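Ika8 (Synthetic construct, PDB 6G6O) is a computationally designed, symmetrical eight-bladed beta-propeller of WD40-type repeats, probably made as a structural scaffold rather than for a biological activity. Local coordinates at residues A[199-202]-A[203-206]. Residues are numbered along the deposited sequence; the frame is centred on the assembly and turned at random.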
# COMPACT_ATOMS: atom_id res chain seq x y z
N VAL A 199 -14.83 12.32 3.25
CA VAL A 199 -15.29 11.41 4.28
C VAL A 199 -16.75 11.07 3.99
O VAL A 199 -17.60 11.96 3.95
CB VAL A 199 -15.13 12.02 5.68
CG1 VAL A 199 -15.86 11.18 6.72
CG2 VAL A 199 -13.66 12.14 6.03
N TRP A 200 -17.03 9.79 3.80
CA TRP A 200 -18.34 9.32 3.38
C TRP A 200 -19.03 8.56 4.49
O TRP A 200 -18.42 8.15 5.48
CB TRP A 200 -18.23 8.42 2.14
CG TRP A 200 -17.39 8.98 1.06
CD1 TRP A 200 -16.06 8.79 0.87
CD2 TRP A 200 -17.83 9.84 0.00
NE1 TRP A 200 -15.64 9.48 -0.24
CE2 TRP A 200 -16.71 10.13 -0.79
CE3 TRP A 200 -19.07 10.39 -0.35
CZ2 TRP A 200 -16.78 10.94 -1.92
CZ3 TRP A 200 -19.14 11.20 -1.47
CH2 TRP A 200 -18.00 11.47 -2.24
N ASP A 201 -20.34 8.38 4.32
CA ASP A 201 -21.14 7.56 5.21
C ASP A 201 -21.37 6.21 4.55
O ASP A 201 -21.92 6.14 3.44
CB ASP A 201 -22.46 8.25 5.54
CG ASP A 201 -23.18 7.61 6.71
OD1 ASP A 201 -23.69 6.48 6.56
OD2 ASP A 201 -23.22 8.22 7.80
N ILE A 202 -20.95 5.13 5.22
CA ILE A 202 -21.01 3.80 4.62
C ILE A 202 -22.44 3.34 4.38
O ILE A 202 -22.67 2.41 3.60
CB ILE A 202 -20.27 2.77 5.50
CG1 ILE A 202 -19.93 1.51 4.70
CG2 ILE A 202 -21.15 2.35 6.65
CD1 ILE A 202 -19.39 1.78 3.33
N LEU A 203 -23.43 3.96 5.03
CA LEU A 203 -24.82 3.61 4.83
C LEU A 203 -25.66 4.73 4.25
O LEU A 203 -26.66 4.46 3.58
CB LEU A 203 -25.46 3.13 6.14
CG LEU A 203 -24.69 2.05 6.91
CD1 LEU A 203 -25.46 1.61 8.14
CD2 LEU A 203 -24.41 0.85 6.00
N THR A 204 -25.29 5.99 4.49
CA THR A 204 -26.02 7.11 3.91
C THR A 204 -25.48 7.48 2.54
O THR A 204 -26.26 7.73 1.61
CB THR A 204 -25.97 8.32 4.85
OG1 THR A 204 -26.87 8.12 5.94
CG2 THR A 204 -26.38 9.58 4.11
N GLY A 205 -24.16 7.50 2.38
CA GLY A 205 -23.54 7.99 1.17
C GLY A 205 -23.30 9.48 1.16
O GLY A 205 -22.81 10.00 0.15
N GLN A 206 -23.62 10.18 2.25
CA GLN A 206 -23.46 11.62 2.30
C GLN A 206 -21.99 12.00 2.40
O GLN A 206 -21.21 11.36 3.13
CB GLN A 206 -24.22 12.20 3.49
CG GLN A 206 -24.04 13.70 3.70
CD GLN A 206 -24.42 14.13 5.10
OE1 GLN A 206 -24.92 13.33 5.89
NE2 GLN A 206 -24.20 15.41 5.40
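Trp200, near the end of strand 197-201, touches the returning chain twice. Its CA lies 3.5 Å from Gln206 O in a CH···O contact, and the benzo edge of its indole reaches Gly205 O, which sits near the ring plane 3.8 Å from Trp200 CE3. The indole NE1 hydrogen-bonds Ser190 OG.

Asp201 carries most of the turn. Asp201 N gives Gln206 O a weak hydrogen bond of 3.3 Å, while Asp201 O accepts a firmer one, 2.8 Å, from Gly205 N; this i to i+4 bond closes a five-residue alpha-turn, 201-205. With CG anti to the backbone N, chi1 -166° brings the carboxylate to the amide N atoms of Leu203 and Thr204, and OD1 takes both at once. Leu203 N meets Asp201 OD1 on its anti side at 3.0 Å, close to the carboxylate plane; Thr204 N reaches Asp201 OD1 at 2.7 Å from above that plane. The first of these, from the residue two further on, is the hallmark of an Asx turn. Together the two bonds tie down consecutive NH groups of the bend and restrain the carboxylate's rotation, with Thr204 CB packed against Asp201 CG.

Ile202 starts the reversal. Its CA-CB bond points away from 203-206 and the side chain lies on Val188 and Asn186; still, Ile202 CG2 brushes Leu203 CG at 3.6 Å. Beyond it, Gly205 has positive phi (86°), a left-handed conformation that glycine adopts readily, and this carries the chain into Gln206.

The result is the tight hairpin connection between strands 197-201 and 207-211, the third and outermost fourth strands of one four-stranded antiparallel propeller blade. Val199 pairs with Arg209 across these strands, while Trp200 bonds back to Val188 of strand 187-192, the inner neighbour.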